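PDB 7C8F: H127A/Y244A mutant of alginate lyase AlyC3 in complex with dimannuronate from Psychromonas sp., which is an engineered form of a family PL7 alginate lyase, an enzyme that probably cleaves alginate by beta-elimination, here holding a dimannuronate. Local coordinates for residues A108-S113 with V145-D150; L67-K72 with N78-H83; A160-N165 with V224-D229; P141-V146 with K212-D217. One frame throughout, in Å; residues are numbered along the deposited sequence. Where two conformers were deposited one is given.

Interaction 1: A108-S113 with V145-D150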
# COMPACT_ATOMS: atom_id res chain seq x y z
N ALA B 108 28.11 20.26 -21.01
CA ALA B 108 27.91 21.71 -21.11
C ALA B 108 26.71 22.16 -20.28
O ALA B 108 26.78 23.18 -19.59
CB ALA B 108 27.76 22.13 -22.57
N SER B 109 25.60 21.41 -20.33
CA SER B 109 24.42 21.75 -19.53
C SER B 109 24.79 22.00 -18.07
O SER B 109 24.24 22.90 -17.43
CB SER B 109 23.38 20.63 -19.59
OG SER B 109 22.82 20.50 -20.88
N MET B 110 25.66 21.17 -17.54
CA MET B 110 26.03 21.19 -16.16
C MET B 110 27.26 22.04 -15.73
O MET B 110 27.62 22.02 -14.62
CB MET B 110 26.16 19.76 -15.64
CG MET B 110 24.95 18.88 -15.97
SD MET B 110 24.76 17.41 -14.93
CE MET B 110 23.25 16.76 -15.64
N LYS B 111 27.84 22.77 -16.66
CA LYS B 111 29.03 23.63 -16.47
C LYS B 111 29.04 24.45 -15.22
O LYS B 111 30.02 24.53 -14.52
CB LYS B 111 29.10 24.69 -17.57
CG LYS B 111 30.04 24.52 -18.71
CD LYS B 111 29.69 25.47 -19.86
CE LYS B 111 29.22 26.85 -19.42
NZ LYS B 111 29.19 27.88 -20.52
N ASN B 112 27.96 25.12 -14.99
CA ASN B 112 27.86 25.99 -13.87
C ASN B 112 27.07 25.43 -12.73
O ASN B 112 26.65 26.16 -11.89
CB ASN B 112 27.22 27.29 -14.34
CG ASN B 112 28.20 28.23 -15.00
OD1 ASN B 112 27.85 28.91 -15.93
ND2 ASN B 112 29.37 28.33 -14.47
N SER B 113 26.86 24.12 -12.70
CA SER B 113 26.11 23.54 -11.61
C SER B 113 26.88 23.25 -10.36
O SER B 113 27.98 22.81 -10.40
CB SER B 113 25.48 22.20 -12.06
OG SER B 113 24.76 21.59 -11.04
N VAL B 145 15.19 6.99 -15.38
CA VAL B 145 16.25 6.70 -16.31
C VAL B 145 16.92 8.06 -16.51
O VAL B 145 16.33 8.99 -16.93
CB VAL B 145 15.78 6.10 -17.65
CG1 VAL B 145 17.00 5.82 -18.53
CG2 VAL B 145 15.02 4.82 -17.42
N VAL B 146 18.20 8.10 -16.17
CA VAL B 146 18.97 9.32 -16.18
C VAL B 146 20.29 9.29 -16.89
O VAL B 146 20.84 8.26 -17.10
CB VAL B 146 19.31 9.73 -14.71
CG1 VAL B 146 18.09 9.72 -13.85
CG2 VAL B 146 20.39 8.86 -14.08
N TRP B 147 20.78 10.47 -17.21
CA TRP B 147 22.13 10.69 -17.68
C TRP B 147 22.73 11.29 -16.43
O TRP B 147 22.18 12.15 -15.85
CB TRP B 147 22.25 11.66 -18.84
CG TRP B 147 23.68 11.91 -19.25
CD1 TRP B 147 24.33 11.27 -20.23
CD2 TRP B 147 24.60 12.84 -18.70
NE1 TRP B 147 25.60 11.73 -20.33
CE2 TRP B 147 25.79 12.69 -19.39
CE3 TRP B 147 24.53 13.78 -17.69
CZ2 TRP B 147 26.89 13.45 -19.13
CZ3 TRP B 147 25.63 14.53 -17.44
CH2 TRP B 147 26.79 14.36 -18.16
N LYS B 148 23.87 10.77 -15.98
CA LYS B 148 24.48 11.22 -14.74
C LYS B 148 25.92 11.65 -15.00
O LYS B 148 26.69 10.91 -15.62
CB LYS B 148 24.44 10.14 -13.65
CG LYS B 148 24.93 10.62 -12.29
CD LYS B 148 24.56 9.64 -11.19
CE LYS B 148 25.07 10.09 -9.82
NZ LYS B 148 24.39 11.32 -9.33
N GLU B 149 26.28 12.82 -14.49
CA GLU B 149 27.61 13.36 -14.79
C GLU B 149 28.71 12.47 -14.21
O GLU B 149 29.67 12.11 -14.91
CB GLU B 149 27.73 14.79 -14.29
CG GLU B 149 29.10 15.40 -14.60
CD GLU B 149 29.31 16.75 -13.95
OE1 GLU B 149 29.57 17.73 -14.68
OE2 GLU B 149 29.22 16.84 -12.70
N ASP B 150 28.60 12.11 -12.93
CA ASP B 150 29.70 11.41 -12.26
C ASP B 150 29.12 10.59 -11.11
O ASP B 150 28.66 11.16 -10.12
CB ASP B 150 30.72 12.43 -11.75
CG ASP B 150 31.97 11.77 -11.20
OD1 ASP B 150 31.90 10.57 -10.85
OD2 ASP B 150 33.02 12.44 -11.12
O HOH W 1 29.26 20.12 -13.13
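Met110, next in the chain after Ser109, reaches toward Trp147 and Glu149, its CG anti to its own carbonyl carbon (chi1 -50°) and the chain extended beyond. CB starts level with the carboxylate of Glu149, 4.1 Å from OE1. Farther out, SD passes the CB of Glu149 at 4.0 Å and meets Trp147 at CZ3, lying in the plane of the ring at its edge: a Met-aromatic contact 84° off the ring normal. The terminal CE closes on the same corner of the indole, 3.7 Å from CZ3. This is an end of the jelly-roll beta-sandwich, where the chain turns a corner at Glu149; Pro106 and Val107 of helix 106-109 also pack on the tryptophan. Methionine suits the place because an unbranched thioether chain can pass the CB of Glu149 and still bring SD and CE to the indole edge, and an alanine here would probably leave the CZ3 edge of Trp147 without its mate and open a gap beside the CB of Glu149. The glutamate itself runs back the other way, past the methionine: OE2 is hydrogen-bonded to Asn118 ND2, while a water lies 2.9 Å from OE1 and equally far from Met110 O, the carbonyl that also accepts Ser113 N in a type I turn.

Interaction 2: L67-K72 with N78-H83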
# COMPACT_ATOMS: atom_id res chain seq x y z
N LEU B 67 11.68 14.55 -31.72
CA LEU B 67 10.89 15.28 -30.74
C LEU B 67 11.84 15.84 -29.69
O LEU B 67 12.55 15.08 -29.01
CB LEU B 67 9.86 14.35 -30.11
CG LEU B 67 8.95 14.97 -29.05
CD1 LEU B 67 8.18 16.17 -29.61
CD2 LEU B 67 7.99 13.91 -28.51
N VAL B 68 11.88 17.16 -29.56
CA VAL B 68 12.86 17.86 -28.73
C VAL B 68 12.20 18.37 -27.47
O VAL B 68 11.17 19.05 -27.53
CB VAL B 68 13.52 19.01 -29.50
CG1 VAL B 68 14.50 19.76 -28.60
CG2 VAL B 68 14.18 18.48 -30.76
N PHE B 69 12.77 18.02 -26.32
CA PHE B 69 12.40 18.59 -25.03
C PHE B 69 13.58 19.38 -24.47
O PHE B 69 14.70 18.85 -24.40
CB PHE B 69 12.07 17.50 -24.00
CG PHE B 69 10.90 16.62 -24.36
CD1 PHE B 69 11.06 15.53 -25.20
CD2 PHE B 69 9.66 16.84 -23.77
CE1 PHE B 69 10.00 14.69 -25.50
CE2 PHE B 69 8.59 16.00 -24.07
CZ PHE B 69 8.76 14.93 -24.92
N LYS B 70 13.33 20.60 -24.01
CA LYS B 70 14.33 21.39 -23.31
C LYS B 70 13.74 21.97 -22.04
O LYS B 70 12.53 22.19 -21.94
CB LYS B 70 14.82 22.55 -24.20
CG LYS B 70 15.43 22.09 -25.52
CD LYS B 70 15.62 23.24 -26.51
CE LYS B 70 17.01 23.83 -26.43
NZ LYS B 70 17.19 24.88 -27.48
N MET B 71 14.59 22.23 -21.06
CA MET B 71 14.19 22.98 -19.87
C MET B 71 15.42 23.51 -19.16
O MET B 71 16.46 22.84 -19.10
CB MET B 71 13.38 22.11 -18.90
CG MET B 71 12.83 22.86 -17.68
SD MET B 71 11.97 24.40 -18.07
CE MET B 71 10.77 23.84 -19.28
N LYS B 72 15.30 24.69 -18.58
CA LYS B 72 16.35 25.29 -17.77
C LYS B 72 15.95 25.37 -16.31
O LYS B 72 14.81 25.40 -15.98
CB LYS B 72 16.77 26.66 -18.30
CG LYS B 72 15.72 27.72 -18.29
CD LYS B 72 16.35 29.11 -18.42
CE LYS B 72 15.32 30.19 -18.61
NZ LYS B 72 15.86 31.59 -18.50
N ASN B 78 9.85 19.16 -18.16
CA ASN B 78 9.15 19.30 -19.43
C ASN B 78 8.92 17.87 -19.93
O ASN B 78 9.84 17.25 -20.47
CB ASN B 78 9.98 20.11 -20.40
CG ASN B 78 9.36 20.19 -21.78
OD1 ASN B 78 8.23 19.75 -21.99
ND2 ASN B 78 10.09 20.76 -22.73
N GLU B 79 7.71 17.35 -19.72
CA GLU B 79 7.48 15.93 -19.92
C GLU B 79 6.11 15.66 -20.50
O GLU B 79 5.13 16.32 -20.15
CB GLU B 79 7.54 15.17 -18.58
CG GLU B 79 8.91 15.17 -17.92
CD GLU B 79 8.86 14.77 -16.46
OE1 GLU B 79 7.98 15.27 -15.72
OE2 GLU B 79 9.70 13.95 -16.06
N VAL B 80 6.05 14.67 -21.38
CA VAL B 80 4.78 14.06 -21.76
C VAL B 80 4.43 13.02 -20.70
O VAL B 80 5.27 12.18 -20.34
CB VAL B 80 4.89 13.42 -23.15
CG1 VAL B 80 3.77 12.44 -23.39
CG2 VAL B 80 4.89 14.50 -24.25
N ARG B 81 3.20 13.09 -20.19
CA ARG B 81 2.72 12.24 -19.10
C ARG B 81 1.61 11.36 -19.68
O ARG B 81 0.54 11.87 -20.04
CB ARG B 81 2.22 13.09 -17.93
CG ARG B 81 1.86 12.32 -16.65
CD ARG B 81 0.41 11.79 -16.66
NE ARG B 81 -0.07 11.56 -15.29
CZ ARG B 81 -0.67 10.46 -14.84
NH1 ARG B 81 -1.08 10.41 -13.57
NH2 ARG B 81 -0.92 9.43 -15.65
N VAL B 82 1.89 10.07 -19.84
CA VAL B 82 0.91 9.15 -20.39
C VAL B 82 -0.21 8.97 -19.38
O VAL B 82 0.03 8.72 -18.19
CB VAL B 82 1.58 7.81 -20.78
CG1 VAL B 82 0.57 6.86 -21.39
CG2 VAL B 82 2.75 8.05 -21.75
N HIS B 83 -1.46 9.10 -19.84
CA HIS B 83 -2.59 9.24 -18.92
C HIS B 83 -2.92 7.98 -18.12
O HIS B 83 -3.44 8.09 -17.00
CB HIS B 83 -3.83 9.70 -19.68
CG HIS B 83 -3.86 11.17 -19.92
ND1 HIS B 83 -4.20 11.73 -21.13
CD2 HIS B 83 -3.61 12.20 -19.07
CE1 HIS B 83 -4.17 13.05 -21.02
NE2 HIS B 83 -3.82 13.36 -19.78
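Asn78 and Phe69 are brought together by opposite choices of first torsion: Asn78 holds CG anti to its backbone N (chi1 175°), sending the amide to the strand 67-72, while Phe69 holds CG anti to its carbonyl carbon (chi1 -62°), bringing the ring edge to Asn78 and Val80. The two strands belong to different sheets of the jelly-roll sandwich, so side chains rather than a backbone ladder join them. Phe69 fills the space between the sheets, meeting the rings of Phe255 and Phe58, with Asn78 O 3.3 Å from its CD2. Both ring and amide are flat, yet they meet obliquely, their planes 64° apart. Farther along, a branch of Val80, in one of its two conformers, crosses the phenyl group at about a right angle, with CG2 in the ring plane and 4.0 Å from Phe69 CZ. The methyl of Met71 reaches the root of the Asn78 side chain, CE 4.0 Å from CB. An asparagine suits the place because its short amide can offer an N-H to the main chain of the facing sheet. The price is paid by OD1: buried by the contact, it has no hydrogen-bonding partner in the model, and its neighbour here is Phe69 CD2 at 3.7 Å. On the other arm of the amide, the acceptor lies in the amide plane, whereas the donor is tilted from the plane of the Lys70 carbonyl: Asn78 ND2 donates to Lys70 O over 2.9 Å in a nearly straight bond.

Interaction 3: A160-N165 with V224-D229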
# COMPACT_ATOMS: atom_id res chain seq x y z
N ALA B 160 19.56 3.38 -14.49
CA ALA B 160 18.20 3.19 -13.98
C ALA B 160 18.24 3.25 -12.46
O ALA B 160 18.90 2.42 -11.82
CB ALA B 160 17.63 1.85 -14.44
N MET B 161 17.57 4.25 -11.89
CA MET B 161 17.46 4.41 -10.45
C MET B 161 16.11 3.83 -10.06
O MET B 161 15.07 4.40 -10.41
CB MET B 161 17.54 5.89 -10.09
CG MET B 161 18.76 6.61 -10.68
SD MET B 161 20.31 5.89 -10.10
CE MET B 161 21.51 7.13 -10.63
N VAL B 162 16.11 2.71 -9.36
CA VAL B 162 14.89 1.96 -9.08
C VAL B 162 14.60 2.02 -7.59
O VAL B 162 15.41 1.57 -6.77
CB VAL B 162 15.00 0.51 -9.57
CG1 VAL B 162 13.73 -0.27 -9.24
CG2 VAL B 162 15.27 0.49 -11.08
N LYS B 163 13.44 2.58 -7.24
CA LYS B 163 12.99 2.55 -5.86
C LYS B 163 12.62 1.11 -5.52
O LYS B 163 11.82 0.48 -6.24
CB LYS B 163 11.78 3.48 -5.75
CG LYS B 163 10.97 3.42 -4.46
CD LYS B 163 11.73 3.92 -3.22
CE LYS B 163 10.70 4.17 -2.10
NZ LYS B 163 11.29 4.44 -0.76
N ASN B 164 13.21 0.56 -4.45
CA ASN B 164 13.19 -0.87 -4.17
C ASN B 164 12.31 -1.25 -2.98
O ASN B 164 12.46 -2.35 -2.43
CB ASN B 164 14.62 -1.39 -3.95
CG ASN B 164 14.76 -2.86 -4.29
OD1 ASN B 164 14.02 -3.40 -5.10
ND2 ASN B 164 15.73 -3.51 -3.66
N ASN B 165 11.43 -0.36 -2.54
CA ASN B 165 10.36 -0.67 -1.60
C ASN B 165 9.26 0.36 -1.84
O ASN B 165 9.38 1.20 -2.73
CB ASN B 165 10.88 -0.72 -0.15
CG ASN B 165 11.51 0.60 0.31
OD1 ASN B 165 11.03 1.68 -0.04
ND2 ASN B 165 12.58 0.50 1.11
N VAL B 224 17.71 -5.05 -17.32
CA VAL B 224 17.05 -5.01 -16.03
C VAL B 224 15.82 -5.91 -16.10
O VAL B 224 14.99 -5.76 -17.00
CB VAL B 224 16.62 -3.58 -15.65
CG1 VAL B 224 15.93 -3.58 -14.28
CG2 VAL B 224 17.82 -2.65 -15.64
N GLU B 225 15.69 -6.81 -15.13
CA GLU B 225 14.48 -7.63 -14.95
C GLU B 225 14.27 -7.70 -13.44
O GLU B 225 14.79 -8.60 -12.76
CB GLU B 225 14.66 -9.01 -15.57
CG GLU B 225 13.40 -9.85 -15.58
CD GLU B 225 13.52 -11.06 -16.50
OE1 GLU B 225 14.43 -11.07 -17.36
OE2 GLU B 225 12.70 -11.99 -16.36
N HIS B 226 13.54 -6.73 -12.92
CA HIS B 226 13.50 -6.45 -11.49
C HIS B 226 12.11 -6.78 -10.94
O HIS B 226 11.09 -6.31 -11.47
CB HIS B 226 13.82 -4.98 -11.26
CG HIS B 226 13.85 -4.58 -9.82
ND1 HIS B 226 14.81 -5.04 -8.95
CD2 HIS B 226 13.02 -3.79 -9.10
CE1 HIS B 226 14.58 -4.54 -7.75
NE2 HIS B 226 13.51 -3.77 -7.81
N ASP B 227 12.07 -7.59 -9.88
CA ASP B 227 10.81 -7.96 -9.23
C ASP B 227 10.27 -6.75 -8.48
O ASP B 227 10.98 -6.16 -7.66
CB ASP B 227 11.10 -9.13 -8.27
CG ASP B 227 9.86 -9.63 -7.51
OD1 ASP B 227 8.81 -8.99 -7.51
OD2 ASP B 227 9.97 -10.70 -6.86
N ILE B 228 9.02 -6.36 -8.77
CA ILE B 228 8.40 -5.21 -8.12
C ILE B 228 7.13 -5.60 -7.36
O ILE B 228 6.19 -4.81 -7.25
CB ILE B 228 8.12 -4.07 -9.12
CG1 ILE B 228 7.27 -4.56 -10.31
CG2 ILE B 228 9.43 -3.49 -9.63
CD1 ILE B 228 6.68 -3.44 -11.16
N ASP B 229 7.10 -6.80 -6.83
CA ASP B 229 5.96 -7.26 -6.02
C ASP B 229 5.62 -6.22 -4.93
O ASP B 229 4.50 -5.99 -4.63
CB ASP B 229 6.35 -8.61 -5.39
CG ASP B 229 5.20 -9.40 -4.77
OD1 ASP B 229 4.08 -9.13 -4.97
OD2 ASP B 229 5.55 -10.36 -4.14
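A sharply bent bond is what sets the meeting of His226 and Asn164 apart: Asn164 OD1 stands 2.8 Å from His226 NE2, yet the angle at the hydrogen is just 119°, so the bond is weak. The oxygen lies at the ring edge between two atoms, since His226 CE1 is also only 2.9 Å from it, and the amide is turned 45° from the imidazole plane. NE2 has a stronger partner in Tyr230 OH, which also binds Lys163 O. The contact spans the jelly-roll sandwich near the ends of strands 157-163 and 221-227, one from each sheet. Histidine suits this buried place because it can meet polar groups with its nitrogen while a ring carbon, CD2, meets the apolar Val162 CG1 at 3.6 Å; both residues hold these groups anti to the backbone N, which lets the two side chains come from opposite directions. A leucine in place of His226 would probably leave Asn164 OD1 and Tyr230 OH without their nitrogen partner. Just beyond, the strand end is folded over by an Asx turn, and Asp229 adds salt bridges to Lys212 and to Arg87 of the second subunit. The turn is fixed by Asp229 N, which donates to Asp227 OD1 at 2.9 Å.

Interaction 4: P141-V146 with K212-D217. With BEM (beta-D-mannopyranuronic acid), chain D.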
# COMPACT_ATOMS: atom_id res chain seq x y z
N PRO B 141 9.50 8.10 -7.43
CA PRO B 141 9.14 7.31 -8.61
C PRO B 141 9.69 5.90 -8.50
O PRO B 141 10.72 5.66 -7.85
CB PRO B 141 9.82 8.06 -9.76
CG PRO B 141 10.96 8.76 -9.13
CD PRO B 141 10.59 9.05 -7.68
N LEU B 142 8.99 4.96 -9.13
CA LEU B 142 9.52 3.61 -9.23
C LEU B 142 10.84 3.59 -9.99
O LEU B 142 11.78 2.91 -9.59
CB LEU B 142 8.51 2.69 -9.91
CG LEU B 142 9.00 1.26 -10.15
CD1 LEU B 142 9.33 0.56 -8.84
CD2 LEU B 142 7.98 0.46 -10.95
N LEU B 143 10.92 4.34 -11.09
CA LEU B 143 12.08 4.33 -11.96
C LEU B 143 12.36 5.73 -12.46
O LEU B 143 11.45 6.42 -12.92
CB LEU B 143 11.82 3.42 -13.17
CG LEU B 143 12.84 3.52 -14.32
CD1 LEU B 143 14.21 2.97 -13.89
CD2 LEU B 143 12.32 2.79 -15.57
N ARG B 144 13.63 6.08 -12.47
CA ARG B 144 14.13 7.21 -13.17
C ARG B 144 15.27 6.70 -14.09
O ARG B 144 16.17 6.08 -13.64
CB ARG B 144 14.66 8.32 -12.28
CG ARG B 144 13.64 9.02 -11.44
CD ARG B 144 14.25 10.24 -10.76
NE ARG B 144 15.37 9.92 -9.91
CZ ARG B 144 16.57 10.44 -10.01
NH1 ARG B 144 16.85 11.27 -10.95
NH2 ARG B 144 17.51 10.06 -9.20
N VAL B 145 15.19 6.99 -15.38
CA VAL B 145 16.25 6.70 -16.31
C VAL B 145 16.92 8.06 -16.51
O VAL B 145 16.33 8.99 -16.93
CB VAL B 145 15.78 6.10 -17.65
CG1 VAL B 145 17.00 5.82 -18.53
CG2 VAL B 145 15.02 4.82 -17.42
N VAL B 146 18.20 8.10 -16.17
CA VAL B 146 18.97 9.32 -16.18
C VAL B 146 20.29 9.29 -16.89
O VAL B 146 20.84 8.26 -17.10
CB VAL B 146 19.31 9.73 -14.71
CG1 VAL B 146 18.09 9.72 -13.85
CG2 VAL B 146 20.39 8.86 -14.08
N LYS B 212 4.27 -7.96 -12.11
CA LYS B 212 5.19 -7.83 -10.97
C LYS B 212 6.65 -7.67 -11.39
O LYS B 212 7.57 -7.98 -10.62
CB LYS B 212 5.03 -8.95 -9.93
CG LYS B 212 3.67 -8.91 -9.25
CD LYS B 212 3.52 -10.05 -8.26
CE LYS B 212 2.18 -9.93 -7.55
NZ LYS B 212 2.01 -11.00 -6.51
N GLN B 213 6.87 -7.15 -12.60
CA GLN B 213 8.22 -6.98 -13.12
C GLN B 213 8.40 -5.60 -13.73
O GLN B 213 7.48 -5.05 -14.35
CB GLN B 213 8.56 -8.00 -14.22
CG GLN B 213 8.61 -9.43 -13.73
CD GLN B 213 9.14 -10.37 -14.80
OE1 GLN B 213 8.60 -10.45 -15.90
NE2 GLN B 213 10.21 -11.09 -14.47
N LEU B 214 9.61 -5.09 -13.58
CA LEU B 214 10.09 -3.92 -14.30
C LEU B 214 11.22 -4.40 -15.20
O LEU B 214 12.26 -4.87 -14.70
CB LEU B 214 10.59 -2.86 -13.32
CG LEU B 214 11.32 -1.67 -13.94
CD1 LEU B 214 10.37 -0.88 -14.81
CD2 LEU B 214 11.87 -0.77 -12.85
N ILE B 215 11.02 -4.30 -16.50
CA ILE B 215 11.98 -4.78 -17.49
C ILE B 215 12.50 -3.59 -18.27
O ILE B 215 11.71 -2.74 -18.70
CB ILE B 215 11.33 -5.81 -18.43
CG1 ILE B 215 10.88 -7.03 -17.63
CG2 ILE B 215 12.31 -6.21 -19.55
CD1 ILE B 215 10.17 -8.07 -18.46
N ILE B 216 13.82 -3.50 -18.43
CA ILE B 216 14.43 -2.46 -19.26
C ILE B 216 15.38 -3.11 -20.25
O ILE B 216 16.31 -3.83 -19.85
CB ILE B 216 15.18 -1.40 -18.43
CG1 ILE B 216 14.25 -0.83 -17.34
CG2 ILE B 216 15.70 -0.27 -19.32
CD1 ILE B 216 14.91 0.18 -16.46
N ASP B 217 15.15 -2.84 -21.53
CA ASP B 217 16.08 -3.20 -22.60
C ASP B 217 16.76 -1.94 -23.12
O ASP B 217 16.11 -0.90 -23.27
CB ASP B 217 15.36 -3.86 -23.79
CG ASP B 217 14.57 -5.09 -23.40
OD1 ASP B 217 15.02 -5.84 -22.50
OD2 ASP B 217 13.50 -5.31 -23.99
C1 BEM D . 12.32 13.25 -6.99
C2 BEM D . 13.73 13.82 -7.13
O2 BEM D . 14.14 14.41 -5.91
C3 BEM D . 14.69 12.69 -7.42
O3 BEM D . 16.00 13.14 -7.36
C4 BEM D . 14.63 11.78 -6.25
O4 BEM D . 15.67 10.85 -6.26
C5 BEM D . 13.27 11.17 -6.24
O5 BEM D . 12.38 12.23 -6.03
C6 BEM D . 13.17 10.18 -5.15
O6B BEM D . 12.70 10.52 -4.09
O6A BEM D . 13.38 9.05 -5.47
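The guanidinium of Arg144 lies beneath one mannuronate unit, with the sugar's O3 3.8 Å above the plane and over its centre; NH2 comes no nearer than 3.6 Å to O4. This sugar unit therefore meets a face of the flat group, with no hydrogen bond from the guanidinium to it identified, and NH1 is taken by Glu119 OE1 and Thr121 OG1, which help fix the rotation of the group. A bend at chi3 (-59°) helps bring the guanidinium face to the sugar. Pro141 adds an apolar side wall, its CD 3.6 Å from the carboxylate oxygen O6A, while Tyr189, His140, Lys170 and Gln117 supply hydrogen bonds to the sugar.

The opposite side of the same strand faces inward. Leu142 and Leu143 form a classic beta bulge against Val125, and the bulge turns both of them toward strand 213-218 of the other sheet of the jelly-roll sandwich. Leu214 CD2 packs against both, 4.4 Å from Leu142 CG and 4.2 Å from Leu143 CB. With CG anti to its backbone N (chi1 168°), Leu143 then reaches across to Ile216, and the two meet tip to tip, Leu143 CD2 3.8 Å from Ile216 CD1. Branched aliphatic residues suit this layer, where Ile207 and Ala160 also pack on Leu143.

No hydrogen bond links the two segments, so their cohesion rests on hydrophobic packing alone; strand 143-148 turns Leu143 to the facing sheet and Arg144 to the glycan, and so joins the apolar core on one side to the sugar-binding face on the other.

How the interactions relate
Interactions 3 and 4 form one piece of the sandwich, their centres about 6 Å apart: strands 213-218 and 221-227 are neighbours, and His226 O lies 2.9 Å from Leu214 N in a probable hydrogen bond. Interactions 1 and 4 use the same strand, 143-148, and share Val145 and Val146, one toward its corner and one beside the sugar. Met161, in interaction 3, packs its CE 4.0 Å from Val146 CG2, linking that strand to the next. Interaction 2 stands apart, its centre about 18 Å from those of 1 and 4, but also joins the two sheets; the Glu79 side chain is about 6 Å from a bound mannuronate, against about 12 Å for Met110.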